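PDB 6SCE: uncharacterized protein from Thermus thermophilus HB8, which is a DNA nuclease of type III CRISPR defence, switched on by cyclic oligoadenylate, which it probably senses through its CARF domains. Local coordinates for residues S327-K339 with G423-R435. Residues are numbered along the deposited sequence; the frame is centred on the assembly and turned at random.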
ATOM      1  N   SER A 327       1.316 -15.124  -1.281  1.00 32.09           N
ATOM      2  CA  SER A 327      -0.049 -15.024  -0.737  1.00 35.69           C
ATOM      3  C   SER A 327      -0.927 -14.119  -1.602  1.00 33.00           C
ATOM      4  O   SER A 327      -2.038 -14.477  -1.977  1.00 31.26           O
ATOM      5  CB  SER A 327      -0.049 -14.457   0.684  1.00 39.34           C
ATOM      6  OG  SER A 327       0.642 -15.323   1.555  1.00 50.99           O
ATOM      7  N   ARG A 328      -0.410 -12.949  -1.929  1.00 30.37           N
ATOM      8  CA  ARG A 328      -1.194 -12.024  -2.764  1.00 30.79           C
ATOM      9  C   ARG A 328      -1.492 -12.601  -4.141  1.00 30.29           C
ATOM     10  O   ARG A 328      -2.576 -12.380  -4.695  1.00 29.85           O
ATOM     11  CB  ARG A 328      -0.513 -10.664  -2.854  1.00 31.82           C
ATOM     12  CG  ARG A 328      -0.361  -9.976  -1.490  1.00 36.01           C
ATOM     13  CD  ARG A 328      -1.720  -9.623  -0.925  1.00 37.77           C
ATOM     14  NE  ARG A 328      -2.403  -8.685  -1.813  1.00 37.98           N
ATOM     15  CZ  ARG A 328      -2.291  -7.357  -1.738  1.00 36.94           C
ATOM     16  NH1 ARG A 328      -1.551  -6.793  -0.784  1.00 34.57           N
ATOM     17  NH2 ARG A 328      -2.920  -6.596  -2.636  1.00 38.57           N
ATOM     18  N   LEU A 329      -0.536 -13.331  -4.712  1.00 29.57           N
ATOM     19  CA  LEU A 329      -0.753 -13.966  -5.987  1.00 29.96           C
ATOM     20  C   LEU A 329      -1.862 -15.008  -5.849  1.00 32.42           C
ATOM     21  O   LEU A 329      -2.756 -15.094  -6.706  1.00 33.09           O
ATOM     22  CB  LEU A 329       0.524 -14.610  -6.511  1.00 30.73           C
ATOM     23  CG  LEU A 329       0.454 -15.348  -7.840  1.00 31.76           C
ATOM     24  CD1 LEU A 329       0.079 -14.402  -8.947  1.00 31.16           C
ATOM     25  CD2 LEU A 329       1.794 -16.005  -8.150  1.00 33.38           C
ATOM     26  N   ARG A 330      -1.800 -15.797  -4.781  1.00 33.48           N
ATOM     27  CA  ARG A 330      -2.825 -16.838  -4.541  1.00 35.98           C
ATOM     28  C   ARG A 330      -4.238 -16.222  -4.488  1.00 32.68           C
ATOM     29  O   ARG A 330      -5.189 -16.718  -5.108  1.00 31.53           O
ATOM     30  CB  ARG A 330      -2.513 -17.567  -3.227  1.00 39.46           C
ATOM     31  CG  ARG A 330      -3.503 -18.651  -2.821  1.00 48.98           C
ATOM     32  CD  ARG A 330      -3.113 -19.231  -1.458  1.00 53.53           C
ATOM     33  NE  ARG A 330      -4.000 -20.327  -1.048  1.00 61.06           N
ATOM     34  CZ  ARG A 330      -3.951 -20.942   0.139  1.00 63.89           C
ATOM     35  NH1 ARG A 330      -3.069 -20.578   1.061  1.00 67.41           N
ATOM     36  NH2 ARG A 330      -4.804 -21.919   0.417  1.00 67.68           N
ATOM     37  N   TRP A 331      -4.387 -15.115  -3.777  1.00 34.09           N
ATOM     38  CA  TRP A 331      -5.697 -14.460  -3.625  0.50 35.35           C
ATOM     39  C   TRP A 331      -6.168 -13.831  -4.924  1.00 33.89           C
ATOM     40  O   TRP A 331      -7.351 -13.830  -5.225  1.00 33.54           O
ATOM     41  CB  TRP A 331      -5.660 -13.404  -2.518  0.50 37.08           C
ATOM     42  CG  TRP A 331      -5.263 -14.018  -1.221  0.50 40.36           C
ATOM     43  CD1 TRP A 331      -5.606 -15.259  -0.780  0.50 39.97           C
ATOM     44  CD2 TRP A 331      -4.423 -13.452  -0.216  0.50 42.24           C
ATOM     45  NE1 TRP A 331      -5.039 -15.497   0.438  0.50 43.80           N
ATOM     46  CE2 TRP A 331      -4.312 -14.400   0.812  0.50 42.56           C
ATOM     47  CE3 TRP A 331      -3.764 -12.233  -0.079  0.50 43.61           C
ATOM     48  CZ2 TRP A 331      -3.574 -14.167   1.959  0.50 44.79           C
ATOM     49  CZ3 TRP A 331      -3.023 -12.007   1.074  0.50 42.61           C
ATOM     50  CH2 TRP A 331      -2.935 -12.962   2.066  0.50 44.23           C
ATOM     51  N   ALA A 332      -5.223 -13.290  -5.693  1.00 31.88           N
ATOM     52  CA  ALA A 332      -5.569 -12.712  -7.000  1.00 31.40           C
ATOM     53  C   ALA A 332      -6.049 -13.814  -7.941  1.00 31.39           C
ATOM     54  O   ALA A 332      -7.053 -13.657  -8.645  1.00 29.19           O
ATOM     55  CB  ALA A 332      -4.385 -11.987  -7.614  1.00 31.78           C
ATOM     56  N   GLU A 333      -5.310 -14.919  -7.969  1.00 31.24           N
ATOM     57  CA  GLU A 333      -5.714 -16.073  -8.778  1.00 33.41           C
ATOM     58  C   GLU A 333      -7.128 -16.538  -8.397  1.00 31.51           C
ATOM     59  O   GLU A 333      -7.955 -16.772  -9.272  1.00 33.78           O
ATOM     60  CB  GLU A 333      -4.693 -17.206  -8.631  1.00 35.01           C
ATOM     61  CG  GLU A 333      -4.994 -18.409  -9.479  1.00 41.30           C
ATOM     62  CD  GLU A 333      -4.003 -19.554  -9.263  1.00 46.08           C
ATOM     63  OE1 GLU A 333      -3.547 -19.744  -8.127  1.00 45.28           O
ATOM     64  OE2 GLU A 333      -3.728 -20.274 -10.238  1.00 52.99           O
ATOM     65  N   ALA A 334      -7.412 -16.635  -7.099  1.00 33.93           N
ATOM     66  CA  ALA A 334      -8.717 -17.119  -6.640  1.00 34.10           C
ATOM     67  C   ALA A 334      -9.810 -16.131  -7.063  1.00 35.82           C
ATOM     68  O   ALA A 334     -10.896 -16.519  -7.509  1.00 34.17           O
ATOM     69  CB  ALA A 334      -8.710 -17.297  -5.144  1.00 34.56           C
ATOM     70  N   PHE A 335      -9.505 -14.839  -6.952  1.00 32.11           N
ATOM     71  CA  PHE A 335     -10.443 -13.823  -7.353  1.00 34.29           C
ATOM     72  C   PHE A 335     -10.815 -13.922  -8.820  1.00 33.97           C
ATOM     73  O   PHE A 335     -12.021 -13.907  -9.175  1.00 36.06           O
ATOM     74  CB  PHE A 335      -9.923 -12.421  -7.061  1.00 34.04           C
ATOM     75  CG  PHE A 335     -10.763 -11.358  -7.685  1.00 34.20           C
ATOM     76  CD1 PHE A 335     -11.993 -11.036  -7.132  1.00 35.14           C
ATOM     77  CD2 PHE A 335     -10.366 -10.738  -8.861  1.00 34.34           C
ATOM     78  CE1 PHE A 335     -12.797 -10.075  -7.724  1.00 36.15           C
ATOM     79  CE2 PHE A 335     -11.175  -9.782  -9.455  1.00 37.48           C
ATOM     80  CZ  PHE A 335     -12.389  -9.448  -8.875  1.00 37.50           C
ATOM     81  N   PHE A 336      -9.802 -14.027  -9.680  1.00 34.33           N
ATOM     82  CA  PHE A 336     -10.042 -14.078 -11.107  1.00 33.71           C
ATOM     83  C   PHE A 336     -10.716 -15.393 -11.509  1.00 34.58           C
ATOM     84  O   PHE A 336     -11.652 -15.381 -12.292  1.00 34.66           O
ATOM     85  CB  PHE A 336      -8.764 -13.821 -11.904  1.00 34.91           C
ATOM     86  CG  PHE A 336      -8.368 -12.355 -11.964  1.00 33.08           C
ATOM     87  CD1 PHE A 336      -9.048 -11.474 -12.784  1.00 37.41           C
ATOM     88  CD2 PHE A 336      -7.316 -11.880 -11.215  1.00 33.25           C
ATOM     89  CE1 PHE A 336      -8.681 -10.144 -12.859  1.00 37.49           C
ATOM     90  CE2 PHE A 336      -6.954 -10.553 -11.270  1.00 32.53           C
ATOM     91  CZ  PHE A 336      -7.646  -9.680 -12.082  1.00 34.28           C
ATOM     92  N   ARG A 337     -10.296 -16.506 -10.921  1.00 35.18           N
ATOM     93  CA  ARG A 337     -10.993 -17.778 -11.183  1.00 40.64           C
ATOM     94  C   ARG A 337     -12.459 -17.727 -10.776  1.00 41.85           C
ATOM     95  O   ARG A 337     -13.311 -18.255 -11.489  1.00 41.41           O
ATOM     96  CB  ARG A 337     -10.334 -18.937 -10.457  1.00 43.66           C
ATOM     97  CG  ARG A 337      -9.031 -19.421 -11.078  1.00 48.32           C
ATOM     98  CD  ARG A 337      -8.514 -20.583 -10.241  1.00 53.52           C
ATOM     99  NE  ARG A 337      -7.152 -21.004 -10.560  1.00 59.16           N
ATOM    100  CZ  ARG A 337      -6.835 -21.888 -11.501  1.00 65.42           C
ATOM    101  NH1 ARG A 337      -7.777 -22.450 -12.257  1.00 72.64           N
ATOM    102  NH2 ARG A 337      -5.562 -22.213 -11.693  1.00 66.97           N
ATOM    103  N   GLY A 338     -12.750 -17.072  -9.652  1.00 41.12           N
ATOM    104  CA  GLY A 338     -14.132 -16.917  -9.175  1.00 41.85           C
ATOM    105  C   GLY A 338     -14.997 -16.106 -10.120  1.00 44.11           C
ATOM    106  O   GLY A 338     -16.209 -16.259 -10.134  1.00 43.13           O
ATOM    107  N   LYS A 339     -14.370 -15.240 -10.918  1.00 42.51           N
ATOM    108  CA  LYS A 339     -15.063 -14.424 -11.913  1.00 42.70           C
ATOM    109  C   LYS A 339     -15.081 -15.073 -13.294  1.00 42.02           C
ATOM    110  O   LYS A 339     -15.404 -14.405 -14.280  1.00 43.64           O
ATOM    111  CB  LYS A 339     -14.410 -13.033 -12.003  1.00 41.55           C
ATOM    112  CG  LYS A 339     -14.530 -12.205 -10.739  1.00 43.51           C
ATOM    113  CD  LYS A 339     -15.998 -11.998 -10.360  1.00 42.65           C
ATOM    114  CE  LYS A 339     -16.200 -10.850  -9.393  1.00 44.93           C
ATOM    115  NZ  LYS A 339     -17.656 -10.658  -9.123  1.00 43.99           N
ATOM    116  N   GLY A 423     -18.184  -2.032  -9.538  1.00 37.39           N
ATOM    117  CA  GLY A 423     -17.313  -2.477  -8.460  1.00 42.38           C
ATOM    118  C   GLY A 423     -18.111  -2.885  -7.238  1.00 44.01           C
ATOM    119  O   GLY A 423     -19.275  -2.453  -7.048  1.00 38.69           O
ATOM    120  N   ARG A 424     -17.511  -3.757  -6.436  1.00 38.57           N
ATOM    121  CA  ARG A 424     -18.134  -4.192  -5.177  1.00 43.00           C
ATOM    122  C   ARG A 424     -17.056  -4.294  -4.121  1.00 39.25           C
ATOM    123  O   ARG A 424     -15.991  -4.897  -4.380  1.00 35.96           O
ATOM    124  CB  ARG A 424     -18.814  -5.546  -5.342  1.00 45.15           C
ATOM    125  CG  ARG A 424     -19.785  -5.636  -6.503  1.00 51.57           C
ATOM    126  CD  ARG A 424     -20.275  -7.062  -6.716  1.00 61.37           C
ATOM    127  NE  ARG A 424     -20.660  -7.288  -8.111  1.00 71.67           N
ATOM    128  CZ  ARG A 424     -20.939  -8.475  -8.656  1.00 75.06           C
ATOM    129  NH1 ARG A 424     -20.905  -9.589  -7.931  1.00 79.24           N
ATOM    130  NH2 ARG A 424     -21.268  -8.544  -9.941  1.00 76.83           N
ATOM    131  N   PRO A 425     -17.317  -3.746  -2.927  1.00 37.35           N
ATOM    132  CA  PRO A 425     -16.280  -3.783  -1.927  1.00 37.41           C
ATOM    133  C   PRO A 425     -15.866  -5.210  -1.535  1.00 36.21           C
ATOM    134  O   PRO A 425     -14.712  -5.431  -1.219  1.00 35.63           O
ATOM    135  CB  PRO A 425     -16.878  -3.021  -0.729  1.00 39.09           C
ATOM    136  CG  PRO A 425     -18.300  -2.809  -1.021  1.00 39.95           C
ATOM    137  CD  PRO A 425     -18.534  -3.051  -2.467  1.00 40.02           C
ATOM    138  N   GLU A 426     -16.793  -6.156  -1.573  1.00 37.63           N
ATOM    139  CA  GLU A 426     -16.474  -7.519  -1.222  1.00 39.95           C
ATOM    140  C   GLU A 426     -15.542  -8.174  -2.270  1.00 39.38           C
ATOM    141  O   GLU A 426     -14.753  -9.045  -1.914  1.00 35.90           O
ATOM    142  CB  GLU A 426     -17.736  -8.360  -0.971  1.00 41.05           C
ATOM    143  CG  GLU A 426     -18.714  -8.462  -2.126  1.00 43.11           C
ATOM    144  CD  GLU A 426     -19.680  -7.286  -2.232  1.00 44.84           C
ATOM    145  OE1 GLU A 426     -19.482  -6.216  -1.590  1.00 43.38           O
ATOM    146  OE2 GLU A 426     -20.651  -7.428  -2.994  1.00 50.01           O
ATOM    147  N   ASP A 427     -15.625  -7.743  -3.535  1.00 36.27           N
ATOM    148  CA  ASP A 427     -14.747  -8.266  -4.589  1.00 35.96           C
ATOM    149  C   ASP A 427     -13.352  -7.713  -4.421  1.00 34.37           C
ATOM    150  O   ASP A 427     -12.382  -8.459  -4.466  1.00 35.18           O
ATOM    151  CB  ASP A 427     -15.291  -7.974  -5.994  1.00 38.49           C
ATOM    152  CG  ASP A 427     -16.526  -8.798  -6.322  1.00 43.47           C
ATOM    153  OD1 ASP A 427     -16.867  -9.688  -5.540  1.00 45.62           O
ATOM    154  OD2 ASP A 427     -17.177  -8.555  -7.349  1.00 46.71           O
ATOM    155  N   LEU A 428     -13.237  -6.408  -4.205  1.00 33.65           N
ATOM    156  CA  LEU A 428     -11.943  -5.841  -3.923  1.00 35.25           C
ATOM    157  C   LEU A 428     -11.286  -6.547  -2.732  1.00 35.18           C
ATOM    158  O   LEU A 428     -10.095  -6.922  -2.785  1.00 32.34           O
ATOM    159  CB  LEU A 428     -12.043  -4.346  -3.662  1.00 34.33           C
ATOM    160  CG  LEU A 428     -10.747  -3.652  -3.262  1.00 33.72           C
ATOM    161  CD1 LEU A 428      -9.689  -3.818  -4.348  1.00 31.78           C
ATOM    162  CD2 LEU A 428     -11.065  -2.188  -3.026  1.00 33.26           C
ATOM    163  N   LEU A 429     -12.052  -6.734  -1.657  1.00 33.14           N
ATOM    164  CA  LEU A 429     -11.518  -7.363  -0.462  1.00 32.85           C
ATOM    165  C   LEU A 429     -11.051  -8.818  -0.699  1.00 30.79           C
ATOM    166  O   LEU A 429     -10.027  -9.227  -0.138  1.00 31.22           O
ATOM    167  CB  LEU A 429     -12.549  -7.305   0.685  1.00 34.19           C
ATOM    168  CG  LEU A 429     -12.660  -5.977   1.422  1.00 35.43           C
ATOM    169  CD1 LEU A 429     -13.968  -5.934   2.203  1.00 37.25           C
ATOM    170  CD2 LEU A 429     -11.489  -5.736   2.358  1.00 36.80           C
ATOM    171  N   ALA A 430     -11.793  -9.565  -1.513  1.00 30.98           N
ATOM    172  CA  ALA A 430     -11.391 -10.904  -1.917  1.00 34.18           C
ATOM    173  C   ALA A 430     -10.033 -10.844  -2.628  1.00 37.61           C
ATOM    174  O   ALA A 430      -9.089 -11.581  -2.307  1.00 33.89           O
ATOM    175  CB  ALA A 430     -12.449 -11.507  -2.817  1.00 34.87           C
ATOM    176  N   LEU A 431      -9.907  -9.901  -3.558  1.00 38.06           N
ATOM    177  CA  LEU A 431      -8.666  -9.771  -4.313  1.00 38.29           C
ATOM    178  C   LEU A 431      -7.509  -9.500  -3.385  1.00 33.82           C
ATOM    179  O   LEU A 431      -6.394  -9.971  -3.589  1.00 36.86           O
ATOM    180  CB  LEU A 431      -8.804  -8.670  -5.374  1.00 35.21           C
ATOM    181  CG  LEU A 431      -7.585  -8.363  -6.225  1.00 36.88           C
ATOM    182  CD1 LEU A 431      -7.299  -9.545  -7.130  1.00 36.85           C
ATOM    183  CD2 LEU A 431      -7.899  -7.112  -7.042  1.00 37.89           C
ATOM    184  N   ARG A 432      -7.788  -8.734  -2.348  1.00 34.08           N
ATOM    185  CA  ARG A 432      -6.825  -8.399  -1.342  1.00 34.26           C
ATOM    186  C   ARG A 432      -6.478  -9.525  -0.392  1.00 33.12           C
ATOM    187  O   ARG A 432      -5.469  -9.447   0.257  1.00 34.17           O
ATOM    188  CB  ARG A 432      -7.359  -7.260  -0.501  1.00 34.10           C
ATOM    189  CG  ARG A 432      -6.486  -6.798   0.652  1.00 33.10           C
ATOM    190  CD  ARG A 432      -5.125  -6.317   0.171  1.00 32.77           C
ATOM    191  NE  ARG A 432      -4.328  -5.903   1.308  1.00 33.09           N
ATOM    192  CZ  ARG A 432      -3.754  -6.748   2.167  1.00 35.19           C
ATOM    193  NH1 ARG A 432      -3.823  -8.074   1.992  1.00 35.97           N
ATOM    194  NH2 ARG A 432      -3.083  -6.265   3.180  1.00 32.12           N
ATOM    195  N   GLY A 433      -7.304 -10.550  -0.311  1.00 33.45           N
ATOM    196  CA  GLY A 433      -7.050 -11.647   0.629  1.00 35.35           C
ATOM    197  C   GLY A 433      -8.033 -11.791   1.776  1.00 37.29           C
ATOM    198  O   GLY A 433      -7.705 -12.410   2.794  1.00 37.15           O
ATOM    199  N   TYR A 434      -9.231 -11.229   1.645  1.00 35.75           N
ATOM    200  CA  TYR A 434     -10.213 -11.293   2.736  1.00 36.82           C
ATOM    201  C   TYR A 434     -11.596 -11.685   2.235  1.00 37.19           C
ATOM    202  O   TYR A 434     -12.019 -11.266   1.150  1.00 36.92           O
ATOM    203  CB  TYR A 434     -10.321  -9.948   3.438  1.00 36.20           C
ATOM    204  CG  TYR A 434      -9.119  -9.614   4.255  1.00 38.61           C
ATOM    205  CD1 TYR A 434      -7.969  -9.134   3.654  1.00 39.36           C
ATOM    206  CD2 TYR A 434      -9.107  -9.818   5.630  1.00 40.06           C
ATOM    207  CE1 TYR A 434      -6.840  -8.849   4.401  1.00 40.17           C
ATOM    208  CE2 TYR A 434      -7.981  -9.524   6.385  1.00 40.41           C
ATOM    209  CZ  TYR A 434      -6.846  -9.042   5.755  1.00 40.34           C
ATOM    210  OH  TYR A 434      -5.710  -8.732   6.466  1.00 43.10           O
ATOM    211  N   ARG A 435     -12.304 -12.498   3.008  1.00 35.87           N
ATOM    212  CA  ARG A 435     -13.733 -12.749   2.746  1.00 41.21           C
ATOM    213  C   ARG A 435     -14.501 -11.830   3.694  1.00 41.71           C
ATOM    214  O   ARG A 435     -14.340 -11.911   4.896  1.00 42.67           O
ATOM    215  CB  ARG A 435     -14.131 -14.215   2.983  1.00 43.89           C
ATOM    216  CG  ARG A 435     -15.586 -14.506   2.603  1.00 48.42           C
ATOM    217  CD  ARG A 435     -15.986 -15.982   2.767  1.00 50.11           C
ATOM    218  NE  ARG A 435     -15.558 -16.510   4.070  1.00 52.31           N
ATOM    219  CZ  ARG A 435     -14.503 -17.295   4.286  1.00 53.72           C
ATOM    220  NH1 ARG A 435     -13.718 -17.706   3.293  1.00 58.53           N
ATOM    221  NH2 ARG A 435     -14.234 -17.687   5.521  1.00 57.31           N
TER
HETATM  222  O   HOH W   1      -3.885  -9.927  -4.394  1.00 33.78           O
HETATM  223  O   HOH W   2      -9.337 -14.053  -3.507  1.00 31.65           O
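Leu431 lies against Phe335 and Ala332 at the apolar centre, where helices 327-338 and 425-432 run roughly antiparallel, at 139°, with axes 8.0 Å apart. With CG turned away from the backbone N (chi1 178°), Leu431 CD1 comes 3.7 Å from Phe335 CD2 and touches Ala332. Leu431 CB sits over one face of the Phe335 ring; Lys339 CG covers the opposite face. Tyr309 meets Phe335 edge-to-face.

Trp331 packs on the end of helix 425-432. Gly433 closes that helix in a Schellman motif, and its CA makes a CH-pi contact with the indole, 3.7 Å from the five-membered ring centroid. In the conformer of Trp331 described, a CB on Gly433 would clash with CE3, and its positive phi already calls for glycine. Water 1 donates to Arg328 O and Leu431 O and accepts from Arg328 NE; water 2 donates to Trp331 O and Ala430 O.

Beyond Trp331, the Arg328 guanidinium stacks flat on that of Arg432, planes 5° and centres 4.2 Å apart. Two bends fold the Arg328 chain into this position. Arg328 NH1 bonds to Glu300 O, and Arg432 NH2 to Ser577 O. A leucine in place of Arg328 would probably leave one face of the Arg432 guanidinium without its stacking partner and water 1 without its NE donor.

At the other end, Lys339 NZ forms a salt bridge to Asp427 OD2 at 2.8 Å, approaching from above the carboxylate plane. Arg424 NE makes a longer, purely electrostatic pair with the same oxygen.

The contact joins the helix before strand 342-347 to the segment leading into strand 434-438 of another sheet. An apolar middle is flanked by water bridges; the carbonyls of Glu300 and Ser577 probably ease the meeting of two arginines, as Asp427 does for Lys339 and Arg424.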